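PDB 3LOQ: universal stress protein from Archaeoglobus fulgidus, which binds adenosine monophosphate and, as a universal stress protein, probably takes part in stress responses, its precise cellular role being unknown. Local coordinates for residues 82-85 with 86-90; 102-105 with 106-110; 221-225 with 226-230; 263-266 with 267-271. One frame throughout, in Å; residues are numbered along the deposited sequence. Where two conformers were deposited one is given.

Overall arrangement
The four contacts follow one another along the chain. Contacts 1 and 2 lie in the first universal stress protein unit, with centres about 11 Å apart. Helix 75-97 carries contact 1 and leads into strand 101-104, where contact 2 begins, and Leu-88 CD1 of contact 1 rests 3.7 Å from Phe-108 CE2 of contact 2, both near the AMP pocket. Contacts 3 and 4 belong to the second unit. Contact 3, ending helix 213-225, lies across the chain's centre, about 47 Å from contact 1 between centres. Contact 4, in helix 265-271, is centred about 30 Å from contact 2 and packs against helices 136-142 and 145-152, where the two units meet.

Contact 1. Residues 82-85 with 86-90; sequences EKAE and EVLPE
A proline-kinked turn of helix 75-97 brings residues 82-85 against 86-90. Ala-84 O is the main acceptor: Leu-88 N reaches it at 2.7 Å with an N-H...O angle of 159°, lying nearly along the C=O axis. The turn before is held by Glu-86 N on Glu-82 O at 3.2 Å and by Val-87 N on Lys-83 O, while weak bonds join Glu-86 N to Lys-83 O and Val-87 N to Ala-84 O. Beyond Leu-88 the ladder breaks. Pro-89 has no N-H to offer, and its ring carbon CD stands where that hydrogen would be, 3.1 Å from Glu-85 O. Glu-90 N does not reach the preceding turn either and binds Val-87 O instead.

On the inner side of the helix, Leu-88 places CG beside its backbone N (chi1 -66°), and with an extended chi2 this sends CD1 back to Ala-84 CB at 3.7 Å. Both residues are buried; Ala-84 packs on Phe-57, and Leu-88 reaches Val-55 and Phe-57 of strand 52-60. The outer side is exposed and mostly acidic, though Lys-83 lies there too. Glu-82 was modelled in two conformers, which leaves the approach of its carboxylate to that of Glu-86 doubtful, but the CG of Glu-86 lies over Glu-82 O at 3.5 Å. The pattern is that of an amphipathic helix with a proline kink, packed on the parallel sheet of an alpha/beta nucleotide-binding fold.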
loop_
_atom_site.group_PDB
_atom_site.type_symbol
_atom_site.label_atom_id
_atom_site.label_comp_id
_atom_site.label_asym_id
_atom_site.label_seq_id
_atom_site.Cartn_x
_atom_site.Cartn_y
_atom_site.Cartn_z
ATOM N N GLU A 82 3.566 27.499 -4.364
ATOM C CA GLU A 82 4.145 27.777 -5.678
ATOM C C GLU A 82 4.916 26.577 -6.215
ATOM O O GLU A 82 4.850 26.270 -7.406
ATOM C CB GLU A 82 5.062 29.007 -5.632
ATOM C CG GLU A 82 6.015 29.142 -6.828
ATOM C CD GLU A 82 5.340 29.670 -8.093
ATOM O OE1 GLU A 82 4.229 29.202 -8.435
ATOM O OE2 GLU A 82 5.935 30.554 -8.751
ATOM N N LYS A 83 5.657 25.907 -5.338
ATOM C CA LYS A 83 6.376 24.710 -5.730
ATOM C C LYS A 83 5.410 23.633 -6.239
ATOM O O LYS A 83 5.610 23.071 -7.317
ATOM C CB LYS A 83 7.215 24.206 -4.561
ATOM C CG LYS A 83 8.279 25.205 -4.151
ATOM C CD LYS A 83 9.246 24.630 -3.127
ATOM C CE LYS A 83 10.429 25.583 -2.916
ATOM N NZ LYS A 83 11.223 25.829 -4.178
ATOM N N ALA A 84 4.341 23.372 -5.489
ATOM C CA ALA A 84 3.358 22.375 -5.919
ATOM C C ALA A 84 2.747 22.717 -7.287
ATOM O O ALA A 84 2.561 21.838 -8.144
ATOM C CB ALA A 84 2.260 22.201 -4.863
ATOM N N GLU A 85 2.452 23.998 -7.493
ATOM C CA GLU A 85 1.780 24.428 -8.716
ATOM C C GLU A 85 2.666 24.329 -9.957
ATOM O O GLU A 85 2.172 24.213 -11.076
ATOM C CB GLU A 85 1.191 25.829 -8.542
ATOM C CG GLU A 85 -0.198 25.806 -7.920
ATOM C CD GLU A 85 -0.558 27.102 -7.225
ATOM O OE1 GLU A 85 -1.697 27.205 -6.710
ATOM O OE2 GLU A 85 0.301 28.010 -7.184
ATOM N N GLU A 86 3.975 24.354 -9.749
ATOM C CA GLU A 86 4.922 24.098 -10.821
ATOM C C GLU A 86 4.995 22.612 -11.177
ATOM O O GLU A 86 5.199 22.255 -12.338
ATOM C CB GLU A 86 6.313 24.595 -10.427
ATOM C CG GLU A 86 6.449 26.098 -10.532
ATOM C CD GLU A 86 7.861 26.582 -10.281
ATOM O OE1 GLU A 86 8.487 26.140 -9.285
ATOM O OE2 GLU A 86 8.334 27.415 -11.086
ATOM N N VAL A 87 4.840 21.751 -10.173
ATOM C CA VAL A 87 5.111 20.330 -10.354
ATOM C C VAL A 87 3.855 19.493 -10.587
ATOM O O VAL A 87 3.801 18.707 -11.534
ATOM C CB VAL A 87 5.933 19.776 -9.177
ATOM C CG1 VAL A 87 5.988 18.249 -9.215
ATOM C CG2 VAL A 87 7.335 20.385 -9.204
ATOM N N LEU A 88 2.844 19.684 -9.743
ATOM C CA LEU A 88 1.619 18.891 -9.817
ATOM C C LEU A 88 0.971 18.787 -11.217
ATOM O O LEU A 88 0.418 17.743 -11.563
ATOM C CB LEU A 88 0.603 19.374 -8.767
ATOM C CG LEU A 88 1.032 19.153 -7.307
ATOM C CD1 LEU A 88 -0.038 19.636 -6.339
ATOM C CD2 LEU A 88 1.341 17.694 -7.060
ATOM N N PRO A 89 1.022 19.864 -12.022
ATOM C CA PRO A 89 0.441 19.713 -13.362
ATOM C C PRO A 89 1.116 18.604 -14.163
ATOM O O PRO A 89 0.446 17.971 -14.988
ATOM C CB PRO A 89 0.669 21.086 -14.011
ATOM C CG PRO A 89 0.687 22.037 -12.855
ATOM C CD PRO A 89 1.349 21.272 -11.721
ATOM N N GLU A 90 2.407 18.376 -13.920
ATOM C CA GLU A 90 3.124 17.243 -14.519
ATOM C C GLU A 90 2.504 15.931 -14.037
ATOM O O GLU A 90 2.304 14.997 -14.816
ATOM C CB GLU A 90 4.612 17.235 -14.122
ATOM C CG GLU A 90 5.381 18.522 -14.366
ATOM C CD GLU A 90 6.813 18.448 -13.840
ATOM O OE1 GLU A 90 7.046 18.844 -12.673
ATOM O OE2 GLU A 90 7.705 17.988 -14.584
#

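Contact 2. Residues 102-105 with 106-110; sequences AEVI and KPFPA
Phe-108 and Ile-105 meet where the chain turns after strand 101-104: the ring carbon CD2 of Phe-108 lies 3.6 Å from Ile-105 O and CE2 lies 3.8 Å from it, the oxygen approaching the ring obliquely. Val-104 comes to the same ring from another direction. Its CG1 stands at the ring edge, near the ring plane, 4.3 Å from Phe-108 CE2, and is also 4.3 Å from Lys-106 CG. Apart from the chain itself, 102-105 and 106-110 meet through van der Waals contact, with no hydrogen bond between them.

The backbone sets this up. The peptide bond before Pro-107 is cis and turns the chain sharply, and Phe-108 then carries CG beside its own backbone N (chi1 -55°), which swings the ring back toward the residues it has just left. Lys-106 is exposed, its chain bent at chi3, and makes a long, weak ion pair with Glu-85 of helix 75-97.

Farther out, the ring of Phe-108 stacks edge-to-face with Phe-57 and touches Ala-84, while Val-104 packs on Leu-88. Backbone hydrogen bonds of Ile-105 with Val-55 and of Pro-109 with Ile-59 tie both ends of the turn to strand 52-60. The loop thus links strands 101-104 and 110-111, both parallel to strand 52-60, with helix 75-97 lying over the Val-104 and Phe-108 side chains.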
loop_
_atom_site.group_PDB
_atom_site.type_symbol
_atom_site.label_atom_id
_atom_site.label_comp_id
_atom_site.label_asym_id
_atom_site.label_seq_id
_atom_site.Cartn_x
_atom_site.Cartn_y
_atom_site.Cartn_z
ATOM N N ALA A 102 -7.736 12.616 -13.490
ATOM C CA ALA A 102 -6.889 13.169 -12.450
ATOM C C ALA A 102 -7.525 14.403 -11.813
ATOM O O ALA A 102 -8.128 15.229 -12.495
ATOM C CB ALA A 102 -5.539 13.514 -13.018
ATOM N N GLU A 103 -7.396 14.524 -10.499
ATOM C CA GLU A 103 -7.836 15.729 -9.805
ATOM C C GLU A 103 -6.776 16.164 -8.812
ATOM O O GLU A 103 -6.430 15.429 -7.891
ATOM C CB GLU A 103 -9.171 15.525 -9.073
ATOM C CG GLU A 103 -9.209 16.258 -7.730
ATOM C CD GLU A 103 -10.592 16.748 -7.318
ATOM O OE1 GLU A 103 -11.412 15.926 -6.847
ATOM O OE2 GLU A 103 -10.844 17.970 -7.438
ATOM N N VAL A 104 -6.250 17.360 -9.008
ATOM C CA VAL A 104 -5.322 17.920 -8.050
ATOM C C VAL A 104 -6.172 18.536 -6.958
ATOM O O VAL A 104 -6.926 19.479 -7.207
ATOM C CB VAL A 104 -4.431 18.952 -8.702
ATOM C CG1 VAL A 104 -3.539 19.639 -7.668
ATOM C CG2 VAL A 104 -3.597 18.278 -9.810
ATOM N N ILE A 105 -6.083 17.975 -5.755
ATOM C CA ILE A 105 -6.952 18.413 -4.670
ATOM C C ILE A 105 -6.590 19.807 -4.176
ATOM O O ILE A 105 -5.426 20.113 -3.865
ATOM C CB ILE A 105 -7.004 17.409 -3.515
ATOM C CG1 ILE A 105 -7.616 16.090 -4.013
ATOM C CG2 ILE A 105 -7.849 17.974 -2.388
ATOM C CD1 ILE A 105 -7.441 14.901 -3.079
ATOM N N LYS A 106 -7.603 20.662 -4.142
ATOM C CA LYS A 106 -7.410 22.057 -3.789
ATOM C C LYS A 106 -8.565 22.550 -2.935
ATOM O O LYS A 106 -9.692 22.050 -3.058
ATOM C CB LYS A 106 -7.233 22.907 -5.051
ATOM C CG LYS A 106 -5.856 22.728 -5.688
ATOM C CD LYS A 106 -5.664 23.561 -6.932
ATOM C CE LYS A 106 -4.201 23.964 -7.082
ATOM N NZ LYS A 106 -3.912 24.475 -8.442
ATOM N N PRO A 107 -8.280 23.500 -2.029
ATOM C CA PRO A 107 -6.940 24.056 -1.799
ATOM C C PRO A 107 -6.007 23.071 -1.091
ATOM O O PRO A 107 -6.474 22.067 -0.539
ATOM C CB PRO A 107 -7.225 25.241 -0.877
ATOM C CG PRO A 107 -8.419 24.792 -0.086
ATOM C CD PRO A 107 -9.274 24.075 -1.100
ATOM N N PHE A 108 -4.706 23.350 -1.110
ATOM C CA PHE A 108 -3.744 22.507 -0.404
ATOM C C PHE A 108 -3.938 22.631 1.093
ATOM O O PHE A 108 -3.778 23.711 1.651
ATOM C CB PHE A 108 -2.313 22.914 -0.723
ATOM C CG PHE A 108 -2.001 22.940 -2.182
ATOM C CD1 PHE A 108 -1.291 23.996 -2.729
ATOM C CD2 PHE A 108 -2.411 21.910 -3.013
ATOM C CE1 PHE A 108 -1.001 24.021 -4.082
ATOM C CE2 PHE A 108 -2.125 21.934 -4.370
ATOM C CZ PHE A 108 -1.422 22.991 -4.902
ATOM N N PRO A 109 -4.258 21.519 1.757
ATOM C CA PRO A 109 -4.349 21.573 3.219
ATOM C C PRO A 109 -3.008 21.991 3.811
ATOM O O PRO A 109 -1.954 21.624 3.268
ATOM C CB PRO A 109 -4.632 20.119 3.608
ATOM C CG PRO A 109 -5.112 19.443 2.342
ATOM C CD PRO A 109 -4.423 20.157 1.223
ATOM N N ALA A 110 -3.043 22.758 4.896
ATOM C CA ALA A 110 -1.842 23.031 5.687
ATOM C C ALA A 110 -2.003 22.451 7.090
ATOM O O ALA A 110 -3.016 22.659 7.750
ATOM C CB ALA A 110 -1.571 24.514 5.760
#

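Contact 3. Residues 221-225 with 226-230; sequences EVIGA and EGIEV
Backbone hydrogen bonds between residues 221-225 and 226-230 bring helix 213-225 to its end. Gly-227 N binds Gly-224 O at 2.9 Å, with the donor well above the carbonyl plane. Ile-223 O receives Glu-226 N at 3.0 Å, also from above its plane, and a weak, longer bond from Ile-228 N at 3.4 Å. Glu-226 N has a second, weak bond to Val-222 O. Gly-227 turns the chain with a positive phi of 81°, which favours glycine.

A carbon-donor contact adds to these: the CA of Gly-224 points a hydrogen almost straight at Ile-228 O, 3.4 Å away with 169° at the hydrogen, so the returning chain lies close against the helix.

Apolar packing centres on Ile-223. Its CG2, anti to the backbone N, projects toward the emerging chain and meets Ile-228 CB at 3.9 Å and Val-230 CB at 3.7 Å, the Ile-223 and Val-230 side chains crossing at about a right angle. All three side chains are buried, and each touches strand 200-206, through Leu-201, Ile-203 or both. The extended Glu-226 chain runs back along the helix end at a slant to Ile-223, with its carboxylate oxygen OE2 3.4 Å from Ile-223 CG1 and closer still to Ile-223 CA.

The Gly-227 bond, the weaker one from Ile-228, the left-handed glycine and the Ile-223 to Ile-228 contact define a Schellman motif, here ending the helix of a beta-alpha-beta crossover from strand 200-206 to strand 230-235.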
loop_
_atom_site.group_PDB
_atom_site.type_symbol
_atom_site.label_atom_id
_atom_site.label_comp_id
_atom_site.label_asym_id
_atom_site.label_seq_id
_atom_site.Cartn_x
_atom_site.Cartn_y
_atom_site.Cartn_z
ATOM N N GLU A 221 -7.019 -26.129 -2.051
ATOM C CA GLU A 221 -7.908 -26.930 -2.889
ATOM C C GLU A 221 -9.205 -26.205 -3.263
ATOM O O GLU A 221 -9.630 -26.267 -4.412
ATOM C CB GLU A 221 -8.246 -28.251 -2.202
ATOM C CG GLU A 221 -7.066 -29.178 -2.015
ATOM C CD GLU A 221 -7.465 -30.503 -1.389
ATOM O OE1 GLU A 221 -8.345 -30.498 -0.490
ATOM O OE2 GLU A 221 -6.902 -31.548 -1.803
ATOM N N VAL A 222 -9.834 -25.525 -2.303
ATOM C CA VAL A 222 -11.097 -24.858 -2.597
ATOM C C VAL A 222 -10.880 -23.728 -3.600
ATOM O O VAL A 222 -11.638 -23.587 -4.566
ATOM C CB VAL A 222 -11.800 -24.328 -1.328
ATOM C CG1 VAL A 222 -13.135 -23.648 -1.690
ATOM C CG2 VAL A 222 -12.057 -25.466 -0.368
ATOM N N ILE A 223 -9.836 -22.937 -3.371
ATOM C CA ILE A 223 -9.528 -21.801 -4.235
ATOM C C ILE A 223 -9.164 -22.265 -5.657
ATOM O O ILE A 223 -9.541 -21.632 -6.640
ATOM C CB ILE A 223 -8.416 -20.910 -3.622
ATOM C CG1 ILE A 223 -8.981 -20.120 -2.450
ATOM C CG2 ILE A 223 -7.814 -19.974 -4.677
ATOM C CD1 ILE A 223 -7.914 -19.478 -1.547
ATOM N N GLY A 224 -8.449 -23.380 -5.764
ATOM C CA GLY A 224 -8.227 -23.993 -7.060
ATOM C C GLY A 224 -9.551 -24.289 -7.755
ATOM O O GLY A 224 -9.722 -24.031 -8.951
ATOM N N ALA A 225 -10.511 -24.808 -7.002
ATOM C CA ALA A 225 -11.798 -25.163 -7.595
ATOM C C ALA A 225 -12.532 -23.903 -8.037
ATOM O O ALA A 225 -13.413 -23.953 -8.889
ATOM C CB ALA A 225 -12.635 -25.960 -6.619
ATOM N N GLU A 226 -12.154 -22.768 -7.456
ATOM C CA GLU A 226 -12.787 -21.500 -7.801
ATOM C C GLU A 226 -12.162 -20.911 -9.066
ATOM O O GLU A 226 -12.412 -19.755 -9.414
ATOM C CB GLU A 226 -12.705 -20.512 -6.634
ATOM C CG GLU A 226 -13.652 -20.822 -5.484
ATOM C CD GLU A 226 -13.294 -20.072 -4.203
ATOM O OE1 GLU A 226 -14.180 -19.441 -3.585
ATOM O OE2 GLU A 226 -12.119 -20.115 -3.808
ATOM N N GLY A 227 -11.345 -21.720 -9.743
ATOM C CA GLY A 227 -10.759 -21.341 -11.011
ATOM C C GLY A 227 -9.531 -20.449 -10.916
ATOM O O GLY A 227 -9.166 -19.786 -11.889
ATOM N N ILE A 228 -8.887 -20.432 -9.753
ATOM C CA ILE A 228 -7.686 -19.626 -9.560
ATOM C C ILE A 228 -6.471 -20.517 -9.349
ATOM O O ILE A 228 -6.557 -21.539 -8.663
ATOM C CB ILE A 228 -7.828 -18.702 -8.341
ATOM C CG1 ILE A 228 -8.877 -17.629 -8.615
ATOM C CG2 ILE A 228 -6.502 -18.051 -8.009
ATOM C CD1 ILE A 228 -9.426 -16.988 -7.360
ATOM N N GLU A 229 -5.338 -20.136 -9.935
ATOM C CA GLU A 229 -4.109 -20.872 -9.682
ATOM C C GLU A 229 -3.479 -20.408 -8.363
ATOM O O GLU A 229 -3.030 -19.263 -8.231
ATOM C CB GLU A 229 -3.121 -20.753 -10.842
ATOM C CG GLU A 229 -1.856 -21.556 -10.613
ATOM C CD GLU A 229 -0.763 -21.250 -11.635
ATOM O OE1 GLU A 229 -1.018 -20.475 -12.593
ATOM O OE2 GLU A 229 0.355 -21.791 -11.474
ATOM N N VAL A 230 -3.464 -21.308 -7.385
ATOM C CA VAL A 230 -3.085 -20.938 -6.036
ATOM C C VAL A 230 -2.046 -21.909 -5.487
ATOM O O VAL A 230 -2.100 -23.100 -5.747
ATOM C CB VAL A 230 -4.320 -20.931 -5.132
ATOM C CG1 VAL A 230 -4.971 -22.304 -5.134
ATOM C CG2 VAL A 230 -3.949 -20.525 -3.722
#

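Contact 4. Residues 263-266 with 267-271; sequences GSVM and TMILG
Hydrogen bonds at the N-terminus of helix 265-271 begin with Ser-264, the N-cap residue. Its OG, turned to the position between its backbone N and carbonyl carbon (chi1 56°), accepts Thr-267 N at 3.0 Å with an N-H...O angle of 156°, satisfying an amide of the helix's first turn. Thr-267 OG1 adds a weak bond of 3.4 Å to the same Ser-264 OG. The regular helical bonds then follow: Met-268 N to Ser-264 O and Ile-269 N to Val-265 O, both 2.9 Å, and Leu-270 N to Met-266 O at 3.0 Å.

The sequence here is the latter part of the glycine-rich G-2X-G-9X-G(S/T) signature of universal stress proteins, in the second unit of the chain; Gly-271 is its last glycine, and the following Ser-272 OG is hydrogen-bonded to Met-268 O. The AMP itself lies in the first unit.

Apolar contacts run along two sides of the helix. Val-265 and Ile-269 lie side by side, pointing the same way, with Val-265 CG1 3.7 Å from Ile-269 CD1. Met-266, like Met-268 a selenomethionine, bends at chi2 and chi3 so that its SE comes over Leu-270 CD2 at 3.6 Å, the two side chains crossing at a slant.

Outward contacts go to the first unit: Val-265 and Met-268 reach His-151 of helix 145-152, and Met-266, Ile-269 and Leu-270 touch Ile-140 of helix 136-142. Lys-136 NZ donates to Ile-269 O, and an acetate ion, probably from the crystallisation liquor, lies beside Met-268.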
loop_
_atom_site.group_PDB
_atom_site.type_symbol
_atom_site.label_atom_id
_atom_site.label_comp_id
_atom_site.label_asym_id
_atom_site.label_seq_id
_atom_site.Cartn_x
_atom_site.Cartn_y
_atom_site.Cartn_z
ATOM N N GLY A 263 -1.601 -0.848 19.000
ATOM C CA GLY A 263 -0.649 -0.012 19.701
ATOM C C GLY A 263 -0.480 1.351 19.065
ATOM O O GLY A 263 -1.399 1.906 18.462
ATOM N N SER A 264 0.713 1.902 19.212
ATOM C CA SER A 264 0.997 3.235 18.730
ATOM C C SER A 264 1.819 3.121 17.461
ATOM O O SER A 264 2.369 2.049 17.147
ATOM C CB SER A 264 1.856 3.942 19.757
ATOM O OG SER A 264 3.022 3.169 19.996
ATOM N N VAL A 265 1.929 4.237 16.755
ATOM C CA VAL A 265 2.871 4.351 15.651
ATOM C C VAL A 265 4.249 3.824 16.074
ATOM O O VAL A 265 4.839 2.991 15.387
ATOM C CB VAL A 265 2.977 5.802 15.178
ATOM C CG1 VAL A 265 4.048 5.940 14.089
ATOM C CG2 VAL A 265 1.618 6.273 14.681
HETATM N N MSE A 266 4.732 4.289 17.221
HETATM C CA MSE A 266 6.022 3.856 17.765
HETATM C C MSE A 266 6.135 2.348 17.796
HETATM O O MSE A 266 7.135 1.767 17.377
HETATM C CB MSE A 266 6.192 4.360 19.203
HETATM C CG MSE A 266 7.418 3.774 19.916
HETATM SE SE MSE A 266 9.058 4.321 18.986
HETATM C CE MSE A 266 8.855 6.264 19.101
ATOM N N THR A 267 5.105 1.723 18.339
ATOM C CA THR A 267 5.068 0.286 18.522
ATOM C C THR A 267 5.030 -0.426 17.166
ATOM O O THR A 267 5.608 -1.496 16.972
ATOM C CB THR A 267 3.831 -0.049 19.349
ATOM O OG1 THR A 267 4.178 0.051 20.738
ATOM C CG2 THR A 267 3.330 -1.423 19.046
HETATM N N MSE A 268 4.350 0.181 16.214
HETATM C CA MSE A 268 4.264 -0.423 14.900
HETATM C C MSE A 268 5.646 -0.415 14.252
HETATM O O MSE A 268 6.094 -1.428 13.708
HETATM C CB MSE A 268 3.263 0.340 14.043
HETATM C CG MSE A 268 2.920 -0.368 12.739
HETATM SE SE MSE A 268 1.864 0.786 11.576
HETATM C CE MSE A 268 0.418 -0.478 11.206
ATOM N N ILE A 269 6.326 0.728 14.336
ATOM C CA ILE A 269 7.647 0.891 13.725
ATOM C C ILE A 269 8.656 -0.070 14.330
ATOM O O ILE A 269 9.416 -0.728 13.618
ATOM C CB ILE A 269 8.173 2.325 13.904
ATOM C CG1 ILE A 269 7.407 3.273 12.995
ATOM C CG2 ILE A 269 9.640 2.391 13.574
ATOM C CD1 ILE A 269 7.435 4.729 13.460
ATOM N N LEU A 270 8.634 -0.150 15.654
ATOM C CA LEU A 270 9.612 -0.910 16.415
ATOM C C LEU A 270 9.485 -2.395 16.137
ATOM O O LEU A 270 10.487 -3.079 15.905
ATOM C CB LEU A 270 9.403 -0.660 17.909
ATOM C CG LEU A 270 10.533 -0.106 18.771
ATOM C CD1 LEU A 270 11.620 0.507 17.932
ATOM C CD2 LEU A 270 9.974 0.906 19.755
ATOM N N GLY A 271 8.257 -2.906 16.161
ATOM C CA GLY A 271 8.090 -4.345 16.125
ATOM C C GLY A 271 7.050 -4.951 15.195
ATOM O O GLY A 271 6.793 -6.143 15.280
#